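Local coordinates for protein CCMAN5 (Cellulosimicrobium cellulans, PDB 2XSG) that hydrolyses alpha-mannosides as a family 92 glycoside hydrolase and enables mannose-6-phosphate modification of yeast-produced lysosomal enzymes, at residues Ala139-Ser144 and Gln267-Asp272; Val675-Val680 and Phe687-Pro692; Gly732-Asp737 and Thr760-Ala765. All coordinates share one frame; numbering follows the deposited sequence.

Contact 1 of 3, residues Ala139-Ser144 and Gln267-Asp272; sequences AAATRS and QVELGD
Glu269, in the last turn of its helix, reaches into the turn Ala141-Ser144 with its carboxylate. Its CB leads toward the turn with chi1 at -146°, away from a staggered position, and the chain runs extended beyond CG. Glu269 CG lies 3.8 Å from the methyl CB of Ala141. At CD the carboxylate divides its work. Glu269 OE1 is gripped from both sides: its syn lone pair takes Arg143 N at 3.0 Å, and its anti lone pair takes Ser144 OG at 2.6 Å. Arg143 N also makes a weak bond to Glu269 OE2. OE2 faces the guanidinium, which offers NH2 edge-on and in its own plane; this salt bridge measures 3.0 Å from Arg143 NH2 to Glu269 OE2, with the guanidinium and carboxylate planes 37° apart. So many donors would be expected to favour the ionised carboxylate. Beside it, Leu270 lays its branched end against CB and OG of Ser144. Helix 259-270 meets the turn of the beta hairpin of strands 133-140 and 144-150. Arg143 NE bonds to Thr326 O and Ser144 OG to Thr253 on strand 248-255, while helix 275-290 touches Ala141 and Leu270, so this part of helix 259-270 packs between sheet and helix.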
ATOM      1  N   ALA A 139      15.857   2.336  15.183  1.00  2.00           N
ATOM      2  CA  ALA A 139      15.727   1.145  14.355  1.00  2.00           C
ATOM      3  C   ALA A 139      14.440   0.411  14.740  1.00  2.00           C
ATOM      4  O   ALA A 139      13.849   0.711  15.783  1.00  2.00           O
ATOM      5  CB  ALA A 139      16.929   0.233  14.538  1.00  2.00           C
ATOM      6  N   ALA A 140      14.031  -0.558  13.925  1.00  2.28           N
ATOM      7  CA  ALA A 140      12.800  -1.314  14.186  1.00  3.29           C
ATOM      8  C   ALA A 140      12.956  -2.810  14.030  1.00  4.45           C
ATOM      9  O   ALA A 140      13.696  -3.268  13.161  1.00  4.72           O
ATOM     10  CB  ALA A 140      11.670  -0.831  13.260  1.00  3.15           C
ATOM     11  N   ALA A 141      12.242  -3.559  14.873  1.00  4.91           N
ATOM     12  CA  ALA A 141      11.923  -4.954  14.611  1.00  5.41           C
ATOM     13  C   ALA A 141      10.435  -4.995  14.303  1.00  5.30           C
ATOM     14  O   ALA A 141       9.793  -3.943  14.314  1.00  6.44           O
ATOM     15  CB  ALA A 141      12.253  -5.825  15.819  1.00  5.21           C
ATOM     16  N   THR A 142       9.892  -6.192  14.039  1.00  4.84           N
ATOM     17  CA  THR A 142       8.484  -6.387  13.662  1.00  3.98           C
ATOM     18  C   THR A 142       7.534  -5.588  14.556  1.00  4.21           C
ATOM     19  O   THR A 142       6.666  -4.842  14.056  1.00  3.85           O
ATOM     20  CB  THR A 142       8.086  -7.905  13.696  1.00  4.43           C
ATOM     21  OG1 THR A 142       8.979  -8.656  12.867  1.00  5.19           O
ATOM     22  CG2 THR A 142       6.657  -8.139  13.215  1.00  2.23           C
ATOM     23  N   ARG A 143       7.705  -5.736  15.872  1.00  3.43           N
ATOM     24  CA  ARG A 143       6.762  -5.157  16.833  1.00  3.05           C
ATOM     25  C   ARG A 143       7.370  -4.012  17.640  1.00  3.22           C
ATOM     26  O   ARG A 143       6.674  -3.407  18.455  1.00  3.26           O
ATOM     27  CB  ARG A 143       6.232  -6.242  17.790  1.00  3.33           C
ATOM     28  CG  ARG A 143       5.527  -7.404  17.094  1.00  2.91           C
ATOM     29  CD  ARG A 143       5.321  -8.638  17.994  1.00  2.00           C
ATOM     30  NE  ARG A 143       4.797  -9.737  17.180  1.00  2.00           N
ATOM     31  CZ  ARG A 143       5.512 -10.540  16.406  1.00  2.37           C
ATOM     32  NH1 ARG A 143       4.892 -11.476  15.696  1.00  3.24           N
ATOM     33  NH2 ARG A 143       6.843 -10.430  16.343  1.00  2.64           N
ATOM     34  N   SER A 144       8.653  -3.709  17.414  1.00  2.54           N
ATOM     35  CA  SER A 144       9.388  -2.827  18.317  1.00  3.15           C
ATOM     36  C   SER A 144      10.105  -1.681  17.620  1.00  3.43           C
ATOM     37  O   SER A 144      10.583  -1.818  16.493  1.00  3.00           O
ATOM     38  CB  SER A 144      10.448  -3.601  19.106  1.00  3.51           C
ATOM     39  OG  SER A 144       9.892  -4.668  19.837  1.00  4.24           O
ATOM     40  N   GLN A 267      10.576  -9.003  25.266  1.00  8.26           N
ATOM     41  CA  GLN A 267      11.622  -9.910  25.739  1.00  9.62           C
ATOM     42  C   GLN A 267      12.002 -10.935  24.662  1.00  9.63           C
ATOM     43  O   GLN A 267      13.190 -11.253  24.512  1.00  9.87           O
ATOM     44  CB  GLN A 267      11.281 -10.575  27.086  1.00 10.57           C
ATOM     45  CG  GLN A 267      10.261 -11.709  27.068  1.00 15.39           C
ATOM     46  CD  GLN A 267       9.745 -12.078  28.470  1.00 21.63           C
ATOM     47  OE1 GLN A 267       9.993 -11.357  29.453  1.00 24.59           O
ATOM     48  NE2 GLN A 267       9.015 -13.199  28.564  1.00 20.46           N
ATOM     49  N   VAL A 268      11.011 -11.402  23.893  1.00  8.99           N
ATOM     50  CA  VAL A 268      11.264 -12.346  22.794  1.00  8.96           C
ATOM     51  C   VAL A 268      12.034 -11.682  21.660  1.00  8.29           C
ATOM     52  O   VAL A 268      13.066 -12.177  21.247  1.00  8.41           O
ATOM     53  CB  VAL A 268       9.955 -13.028  22.272  1.00  8.90           C
ATOM     54  CG1 VAL A 268      10.218 -13.795  20.968  1.00  9.34           C
ATOM     55  CG2 VAL A 268       9.396 -13.995  23.331  1.00  8.84           C
ATOM     56  N   GLU A 269      11.553 -10.529  21.218  1.00  8.06           N
ATOM     57  CA  GLU A 269      12.090  -9.826  20.063  1.00  8.04           C
ATOM     58  C   GLU A 269      13.467  -9.200  20.289  1.00  8.23           C
ATOM     59  O   GLU A 269      14.351  -9.293  19.431  1.00  7.46           O
ATOM     60  CB  GLU A 269      11.105  -8.720  19.669  1.00  8.43           C
ATOM     61  CG  GLU A 269      11.042  -8.464  18.213  1.00  9.34           C
ATOM     62  CD  GLU A 269       9.745  -7.790  17.790  1.00  9.94           C
ATOM     63  OE1 GLU A 269       9.556  -6.599  18.137  1.00  7.35           O
ATOM     64  OE2 GLU A 269       8.950  -8.451  17.084  1.00  6.82           O
ATOM     65  N   LEU A 270      13.631  -8.555  21.444  1.00  8.10           N
ATOM     66  CA  LEU A 270      14.803  -7.737  21.717  1.00  8.55           C
ATOM     67  C   LEU A 270      15.780  -8.351  22.729  1.00  9.07           C
ATOM     68  O   LEU A 270      16.987  -8.085  22.659  1.00 10.11           O
ATOM     69  CB  LEU A 270      14.379  -6.349  22.202  1.00  7.50           C
ATOM     70  CG  LEU A 270      13.396  -5.571  21.322  1.00  7.40           C
ATOM     71  CD1 LEU A 270      13.168  -4.194  21.922  1.00  6.86           C
ATOM     72  CD2 LEU A 270      13.835  -5.478  19.863  1.00  5.38           C
ATOM     73  N   GLY A 271      15.263  -9.150  23.653  1.00  9.80           N
ATOM     74  CA  GLY A 271      16.047  -9.719  24.751  1.00 10.23           C
ATOM     75  C   GLY A 271      17.014  -8.700  25.324  1.00 10.24           C
ATOM     76  O   GLY A 271      16.614  -7.581  25.651  1.00  9.94           O
ATOM     77  N   ASP A 272      18.289  -9.087  25.417  1.00 10.52           N
ATOM     78  CA  ASP A 272      19.365  -8.183  25.865  1.00 10.69           C
ATOM     79  C   ASP A 272      20.249  -7.733  24.703  1.00 10.06           C
ATOM     80  O   ASP A 272      21.358  -7.236  24.906  1.00  9.78           O
ATOM     81  CB  ASP A 272      20.233  -8.843  26.955  1.00 11.85           C
ATOM     82  CG  ASP A 272      19.435  -9.260  28.185  1.00 13.69           C
ATOM     83  OD1 ASP A 272      18.705  -8.432  28.772  1.00 16.18           O
ATOM     84  OD2 ASP A 272      19.551 -10.435  28.578  1.00 17.52           O
TER

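Contact 2 of 3, residues Val675-Val680 and Phe687-Pro692; sequences VGLFPV and FQVGSP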
ATOM      1  N   VAL A 675       9.182  -6.863 -13.663  1.00  3.74           N
ATOM      2  CA  VAL A 675       9.202  -8.303 -13.960  1.00  3.68           C
ATOM      3  C   VAL A 675       8.590  -8.542 -15.347  1.00  3.86           C
ATOM      4  O   VAL A 675       9.103  -9.348 -16.140  1.00  3.55           O
ATOM      5  CB  VAL A 675       8.450  -9.113 -12.881  1.00  4.13           C
ATOM      6  CG1 VAL A 675       8.302 -10.614 -13.274  1.00  3.36           C
ATOM      7  CG2 VAL A 675       9.157  -8.981 -11.544  1.00  3.00           C
ATOM      8  N   GLY A 676       7.499  -7.822 -15.626  1.00  3.50           N
ATOM      9  CA  GLY A 676       6.835  -7.902 -16.904  1.00  3.81           C
ATOM     10  C   GLY A 676       5.572  -8.737 -16.900  1.00  4.30           C
ATOM     11  O   GLY A 676       5.087  -9.111 -17.978  1.00  4.24           O
ATOM     12  N   LEU A 677       5.058  -9.038 -15.700  1.00  3.89           N
ATOM     13  CA  LEU A 677       3.843  -9.821 -15.530  1.00  3.63           C
ATOM     14  C   LEU A 677       2.840  -9.067 -14.678  1.00  4.27           C
ATOM     15  O   LEU A 677       3.086  -8.801 -13.493  1.00  3.90           O
ATOM     16  CB  LEU A 677       4.143 -11.180 -14.883  1.00  3.42           C
ATOM     17  CG  LEU A 677       5.050 -12.125 -15.664  1.00  2.48           C
ATOM     18  CD1 LEU A 677       5.397 -13.264 -14.739  1.00  4.11           C
ATOM     19  CD2 LEU A 677       4.406 -12.621 -16.961  1.00  2.00           C
ATOM     20  N   PHE A 678       1.698  -8.749 -15.282  1.00  4.65           N
ATOM     21  CA  PHE A 678       0.701  -7.899 -14.635  1.00  4.98           C
ATOM     22  C   PHE A 678      -0.645  -8.606 -14.462  1.00  4.71           C
ATOM     23  O   PHE A 678      -1.097  -9.311 -15.372  1.00  3.86           O
ATOM     24  CB  PHE A 678       0.498  -6.639 -15.464  1.00  5.17           C
ATOM     25  CG  PHE A 678      -0.417  -5.646 -14.821  1.00  5.97           C
ATOM     26  CD1 PHE A 678       0.090  -4.689 -13.948  1.00  6.12           C
ATOM     27  CD2 PHE A 678      -1.775  -5.664 -15.079  1.00  5.23           C
ATOM     28  CE1 PHE A 678      -0.753  -3.770 -13.333  1.00  5.75           C
ATOM     29  CE2 PHE A 678      -2.619  -4.752 -14.464  1.00  7.64           C
ATOM     30  CZ  PHE A 678      -2.104  -3.796 -13.596  1.00  6.03           C
ATOM     31  N   PRO A 679      -1.308  -8.407 -13.299  1.00  5.23           N
ATOM     32  CA  PRO A 679      -2.592  -9.074 -13.125  1.00  4.89           C
ATOM     33  C   PRO A 679      -3.761  -8.215 -13.625  1.00  4.91           C
ATOM     34  O   PRO A 679      -4.382  -7.478 -12.848  1.00  5.52           O
ATOM     35  CB  PRO A 679      -2.662  -9.276 -11.605  1.00  5.28           C
ATOM     36  CG  PRO A 679      -1.955  -8.053 -11.066  1.00  5.68           C
ATOM     37  CD  PRO A 679      -0.881  -7.704 -12.070  1.00  5.11           C
ATOM     38  N   VAL A 680      -4.077  -8.307 -14.906  1.00  3.98           N
ATOM     39  CA  VAL A 680      -5.304  -7.657 -15.389  1.00  3.54           C
ATOM     40  C   VAL A 680      -6.518  -8.203 -14.614  1.00  3.11           C
ATOM     41  O   VAL A 680      -7.265  -7.452 -14.002  1.00  3.56           O
ATOM     42  CB  VAL A 680      -5.473  -7.781 -16.937  1.00  3.56           C
ATOM     43  CG1 VAL A 680      -6.875  -7.351 -17.386  1.00  2.00           C
ATOM     44  CG2 VAL A 680      -4.403  -6.937 -17.638  1.00  2.00           C
ATOM     45  N   PHE A 687      -1.565 -13.794 -15.613  1.00  5.27           N
ATOM     46  CA  PHE A 687      -0.801 -12.551 -15.663  1.00  5.37           C
ATOM     47  C   PHE A 687      -0.559 -12.196 -17.105  1.00  5.44           C
ATOM     48  O   PHE A 687      -0.310 -13.087 -17.912  1.00  5.40           O
ATOM     49  CB  PHE A 687       0.513 -12.678 -14.899  1.00  5.24           C
ATOM     50  CG  PHE A 687       0.312 -12.953 -13.450  1.00  5.92           C
ATOM     51  CD1 PHE A 687       0.103 -11.909 -12.564  1.00  6.89           C
ATOM     52  CD2 PHE A 687       0.275 -14.258 -12.973  1.00  7.80           C
ATOM     53  CE1 PHE A 687      -0.123 -12.150 -11.229  1.00  3.97           C
ATOM     54  CE2 PHE A 687       0.047 -14.520 -11.613  1.00  6.56           C
ATOM     55  CZ  PHE A 687      -0.140 -13.457 -10.746  1.00  5.43           C
ATOM     56  N   GLN A 688      -0.674 -10.906 -17.422  1.00  4.55           N
ATOM     57  CA  GLN A 688      -0.401 -10.411 -18.764  1.00  4.94           C
ATOM     58  C   GLN A 688       1.064 -10.002 -18.934  1.00  5.49           C
ATOM     59  O   GLN A 688       1.656  -9.362 -18.044  1.00  4.83           O
ATOM     60  CB  GLN A 688      -1.324  -9.232 -19.111  1.00  4.46           C
ATOM     61  CG  GLN A 688      -2.818  -9.627 -19.283  1.00  5.50           C
ATOM     62  CD  GLN A 688      -3.067 -10.413 -20.563  1.00  6.68           C
ATOM     63  OE1 GLN A 688      -2.463 -10.129 -21.611  1.00  5.26           O
ATOM     64  NE2 GLN A 688      -3.955 -11.412 -20.488  1.00  4.16           N
ATOM     65  N   VAL A 689       1.616 -10.343 -20.103  1.00  5.48           N
ATOM     66  CA  VAL A 689       2.995 -10.033 -20.454  1.00  5.79           C
ATOM     67  C   VAL A 689       3.116  -8.562 -20.831  1.00  6.54           C
ATOM     68  O   VAL A 689       2.292  -8.036 -21.595  1.00  6.78           O
ATOM     69  CB  VAL A 689       3.497 -10.929 -21.608  1.00  6.18           C
ATOM     70  CG1 VAL A 689       4.816 -10.406 -22.177  1.00  5.15           C
ATOM     71  CG2 VAL A 689       3.665 -12.369 -21.118  1.00  5.54           C
ATOM     72  N   GLY A 690       4.129  -7.897 -20.271  1.00  6.45           N
ATOM     73  CA  GLY A 690       4.417  -6.495 -20.599  1.00  6.69           C
ATOM     74  C   GLY A 690       5.764  -6.325 -21.278  1.00  6.67           C
ATOM     75  O   GLY A 690       6.050  -6.994 -22.275  1.00  6.55           O
ATOM     76  N   SER A 691       6.586  -5.436 -20.723  1.00  6.80           N
ATOM     77  CA  SER A 691       7.928  -5.179 -21.232  1.00  7.27           C
ATOM     78  C   SER A 691       8.950  -5.310 -20.102  1.00  7.25           C
ATOM     79  O   SER A 691       9.280  -4.313 -19.448  1.00  7.33           O
ATOM     80  CB  SER A 691       7.983  -3.784 -21.870  1.00  7.44           C
ATOM     81  OG  SER A 691       9.282  -3.478 -22.366  1.00  8.73           O
ATOM     82  N   PRO A 692       9.449  -6.542 -19.849  1.00  7.03           N
ATOM     83  CA  PRO A 692      10.426  -6.726 -18.767  1.00  6.85           C
ATOM     84  C   PRO A 692      11.583  -5.735 -18.889  1.00  6.38           C
ATOM     85  O   PRO A 692      12.136  -5.575 -19.984  1.00  6.46           O
ATOM     86  CB  PRO A 692      10.943  -8.165 -18.952  1.00  6.95           C
ATOM     87  CG  PRO A 692      10.058  -8.823 -19.943  1.00  7.37           C
ATOM     88  CD  PRO A 692       9.134  -7.796 -20.566  1.00  7.71           C
TER
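Side chains of the two antiparallel strands alternate between the faces of the sheet, Leu677 and Val689 on one, Phe678 and Gln688 on the other. On the first face Leu677 sets its CB against CB of Phe687, 3.9 Å apart, and directs CD2 toward Val689 CG2. Phe687, with CG anti to its carbonyl carbon, carries its ring across to the 675-680 side, so that the ring rim, not its face, meets the Phe678-Pro679 peptide; CE1 of Phe687 ends 3.9 Å from CB of Pro679. Phe678 turns the other way: CG is anti to the backbone N (chi1 -175°), and the ring leads away from the partner strand with Pro679 CD over one face, to stack with Tyr596. Gln688 folds back at chi2 (-72°); the side chains of Gln688 and Val680 cross obliquely, Gln688 CG 3.5 Å from Val680 CG2, while OE1 of Gln688 accepts from Asn599. This is a beta hairpin in which Phe678 and Gln688 form the hydrogen-bonded pair: Phe678 N to Gln688 O is 2.8 Å, and the return bond from Gln688 N to Phe678 O is 2.6 Å and nearly straight at 166°. Next to it Leu677 and Val689 are the non-hydrogen-bonded pair. Gly676, the C-prime residue of the Schellman motif ending helix 665-675, has positive phi, and a CB there would clash with Pro692 CD. Gly676 O accepts from Gly690 N at 2.8 Å, the donor standing out of the carbonyl plane. Pro692 CB lies 3.6 Å from Val675 O, at the last residue of the helix.

Contact 3 of 3, residues Gly732-Asp737 and Thr760-Ala765; sequences GNTWVD and TDTAPA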
ATOM      1  N   GLY A 732       4.165 -18.128 -27.730  1.00  8.52           N
ATOM      2  CA  GLY A 732       3.483 -17.063 -28.456  1.00  8.76           C
ATOM      3  C   GLY A 732       2.249 -16.491 -27.785  1.00  8.53           C
ATOM      4  O   GLY A 732       1.450 -15.822 -28.444  1.00  8.48           O
ATOM      5  N   ASN A 733       2.071 -16.768 -26.493  1.00  8.85           N
ATOM      6  CA  ASN A 733       0.955 -16.200 -25.737  1.00  8.99           C
ATOM      7  C   ASN A 733       1.410 -14.950 -25.005  1.00  9.09           C
ATOM      8  O   ASN A 733       2.572 -14.851 -24.621  1.00  9.72           O
ATOM      9  CB  ASN A 733       0.366 -17.216 -24.743  1.00  8.86           C
ATOM     10  CG  ASN A 733      -0.307 -18.399 -25.428  1.00  9.04           C
ATOM     11  OD1 ASN A 733      -0.575 -18.387 -26.626  1.00  9.06           O
ATOM     12  ND2 ASN A 733      -0.575 -19.429 -24.657  1.00  8.39           N
ATOM     13  N   THR A 734       0.492 -14.010 -24.813  1.00  9.42           N
ATOM     14  CA  THR A 734       0.782 -12.738 -24.156  1.00  9.35           C
ATOM     15  C   THR A 734       0.296 -12.733 -22.689  1.00  9.33           C
ATOM     16  O   THR A 734       0.154 -11.680 -22.065  1.00  8.88           O
ATOM     17  CB  THR A 734       0.215 -11.554 -24.965  1.00  9.94           C
ATOM     18  OG1 THR A 734      -1.135 -11.840 -25.360  1.00  9.90           O
ATOM     19  CG2 THR A 734       1.081 -11.303 -26.233  1.00 10.03           C
ATOM     20  N   TRP A 735       0.059 -13.938 -22.166  1.00  9.24           N
ATOM     21  CA  TRP A 735      -0.295 -14.172 -20.765  1.00  8.91           C
ATOM     22  C   TRP A 735       0.358 -15.471 -20.303  1.00  9.05           C
ATOM     23  O   TRP A 735       0.593 -16.385 -21.109  1.00  8.97           O
ATOM     24  CB  TRP A 735      -1.818 -14.272 -20.595  1.00  8.76           C
ATOM     25  CG  TRP A 735      -2.455 -15.406 -21.375  1.00  8.71           C
ATOM     26  CD1 TRP A 735      -2.951 -15.347 -22.652  1.00  8.28           C
ATOM     27  CD2 TRP A 735      -2.655 -16.762 -20.929  1.00  7.73           C
ATOM     28  NE1 TRP A 735      -3.447 -16.577 -23.025  1.00  8.43           N
ATOM     29  CE2 TRP A 735      -3.271 -17.465 -21.993  1.00  8.03           C
ATOM     30  CE3 TRP A 735      -2.364 -17.454 -19.738  1.00  7.25           C
ATOM     31  CZ2 TRP A 735      -3.620 -18.828 -21.898  1.00  7.18           C
ATOM     32  CZ3 TRP A 735      -2.712 -18.805 -19.641  1.00  5.52           C
ATOM     33  CH2 TRP A 735      -3.323 -19.478 -20.724  1.00  6.88           C
ATOM     34  N   VAL A 736       0.663 -15.559 -19.014  1.00  8.56           N
ATOM     35  CA  VAL A 736       1.154 -16.802 -18.440  1.00  8.70           C
ATOM     36  C   VAL A 736       0.362 -17.148 -17.177  1.00  8.52           C
ATOM     37  O   VAL A 736      -0.149 -16.251 -16.480  1.00  8.21           O
ATOM     38  CB  VAL A 736       2.684 -16.770 -18.108  1.00  8.91           C
ATOM     39  CG1 VAL A 736       3.483 -16.024 -19.175  1.00  9.47           C
ATOM     40  CG2 VAL A 736       2.914 -16.127 -16.772  1.00 10.38           C
ATOM     41  N   ASP A 737       0.273 -18.443 -16.877  1.00  8.18           N
ATOM     42  CA  ASP A 737      -0.407 -18.886 -15.670  1.00  8.20           C
ATOM     43  C   ASP A 737       0.491 -18.769 -14.455  1.00  7.72           C
ATOM     44  O   ASP A 737       1.715 -18.963 -14.551  1.00  7.50           O
ATOM     45  CB  ASP A 737      -0.906 -20.313 -15.797  1.00  8.74           C
ATOM     46  CG  ASP A 737      -2.082 -20.586 -14.874  1.00 10.94           C
ATOM     47  OD1 ASP A 737      -1.876 -21.287 -13.844  1.00 11.75           O
ATOM     48  OD2 ASP A 737      -3.189 -20.048 -15.167  1.00 12.38           O
ATOM     49  N   THR A 760       0.545 -11.939 -31.516  1.00 12.64           N
ATOM     50  CA  THR A 760      -0.704 -11.558 -32.176  1.00 12.83           C
ATOM     51  C   THR A 760      -1.535 -12.765 -32.585  1.00 13.38           C
ATOM     52  O   THR A 760      -2.609 -12.592 -33.164  1.00 13.64           O
ATOM     53  CB  THR A 760      -0.478 -10.685 -33.429  1.00 12.66           C
ATOM     54  OG1 THR A 760       0.412 -11.356 -34.327  1.00 13.39           O
ATOM     55  CG2 THR A 760       0.095  -9.326 -33.056  1.00 12.64           C
ATOM     56  N   ASP A 761      -1.027 -13.972 -32.321  1.00 13.18           N
ATOM     57  CA  ASP A 761      -1.808 -15.199 -32.465  1.00 13.13           C
ATOM     58  C   ASP A 761      -1.941 -15.906 -31.123  1.00 12.28           C
ATOM     59  O   ASP A 761      -1.962 -17.138 -31.059  1.00 11.50           O
ATOM     60  CB  ASP A 761      -1.181 -16.139 -33.507  1.00 13.82           C
ATOM     61  CG  ASP A 761      -1.374 -15.646 -34.916  1.00 16.08           C
ATOM     62  OD1 ASP A 761      -2.508 -15.263 -35.273  1.00 19.85           O
ATOM     63  OD2 ASP A 761      -0.392 -15.623 -35.676  1.00 20.47           O
ATOM     64  N   THR A 762      -2.034 -15.113 -30.049  1.00 11.36           N
ATOM     65  CA  THR A 762      -2.140 -15.655 -28.690  1.00 10.45           C
ATOM     66  C   THR A 762      -3.377 -16.553 -28.497  1.00  9.97           C
ATOM     67  O   THR A 762      -4.441 -16.289 -29.067  1.00  8.77           O
ATOM     68  CB  THR A 762      -2.082 -14.521 -27.598  1.00 10.42           C
ATOM     69  OG1 THR A 762      -1.953 -15.108 -26.300  1.00 10.52           O
ATOM     70  CG2 THR A 762      -3.316 -13.600 -27.620  1.00 10.67           C
ATOM     71  N   ALA A 763      -3.230 -17.617 -27.700  1.00  9.61           N
ATOM     72  CA  ALA A 763      -4.398 -18.341 -27.195  1.00  9.30           C
ATOM     73  C   ALA A 763      -5.152 -17.324 -26.338  1.00  9.44           C
ATOM     74  O   ALA A 763      -4.504 -16.510 -25.670  1.00  9.68           O
ATOM     75  CB  ALA A 763      -3.947 -19.556 -26.338  1.00  9.35           C
ATOM     76  N   PRO A 764      -6.507 -17.325 -26.379  1.00  9.07           N
ATOM     77  CA  PRO A 764      -7.288 -16.332 -25.609  1.00  8.86           C
ATOM     78  C   PRO A 764      -6.997 -16.371 -24.120  1.00  8.40           C
ATOM     79  O   PRO A 764      -6.726 -17.445 -23.571  1.00  7.47           O
ATOM     80  CB  PRO A 764      -8.752 -16.735 -25.834  1.00  8.58           C
ATOM     81  CG  PRO A 764      -8.740 -17.900 -26.809  1.00  9.62           C
ATOM     82  CD  PRO A 764      -7.340 -18.070 -27.341  1.00  9.87           C
ATOM     83  N   ALA A 765      -7.054 -15.204 -23.480  1.00  8.25           N
ATOM     84  CA  ALA A 765      -6.855 -15.097 -22.040  1.00  8.11           C
ATOM     85  C   ALA A 765      -8.176 -15.355 -21.334  1.00  8.21           C
ATOM     86  O   ALA A 765      -9.211 -15.504 -21.981  1.00  7.54           O
ATOM     87  CB  ALA A 765      -6.297 -13.723 -21.676  1.00  7.76           C
TER
HETATM   88  O   HOH W   1       1.439 -15.547 -31.160  1.00  5.21           O
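Three successive residues, Asn733, Thr734 and Trp735, grip the segment Thr762-Ala765. Trp735 takes the crowded rotamer, CG between the backbone N and the carbonyl carbon (chi1 61°), and chi2 at -91° turns the indole so that NE1 points at Ala763 O. The bond from Trp735 NE1 to Ala763 O, 2.8 Å, lies in the indole plane, although the donor stands well above the plane of the carbonyl. The indole is sandwiched: Asn733 ND2 sits over the rim of one face, and CA of Ala765 makes a CH-pi contact with the other, 4.1 Å from the centroid of the five-membered ring. Asn733, CG anti to its carbonyl carbon, brings OD1 to Ala763 N in an almost straight bond (3.0 Å, 170°). Thr762 puts OG1 anti to its own N, where the hydroxyl accepts from Thr734 N at 3.1 Å and donates to Ala763 O. That carbonyl oxygen therefore holds two donors, the indole and the hydroxyl. An alanine in place of Trp735 would remove the indole and would probably loosen the segment Thr762-Ala765, which would lose both the bond to Ala763 O and the surface under Ala765. At the other end of the contact a water joins the two segments, donating to Gly732 O and accepting from Asp761 N. Strand 735-737 is an outer strand of a three-stranded antiparallel sheet, next to 686-689, whose Gln686 and Gln688 also touch Trp735 and Ala765. Side-chain-to-backbone bonds thus fasten an irregular C-terminal segment along a sheet edge at the protein surface.

How the contacts relate
Contacts 2 and 3 are neighbours in one three-stranded antiparallel sheet, with their centres about 12 Å apart. Strand 686-689 is the middle strand: it pairs with 677-678 within contact 2 and with 735-737 of contact 3, where Val689 N lies 2.8 Å from Thr734 O and Phe687 O lies 2.9 Å from Val736 N, both probable hydrogen bonds. Contact 1 stands apart, its centre about 38 Å from that of contact 2 and about 48 Å from that of contact 3, and it touches neither. The bound calcium, held by Asn588, Glu589 and Asp662, lies about 14 Å from the Phe678 side chain of contact 2.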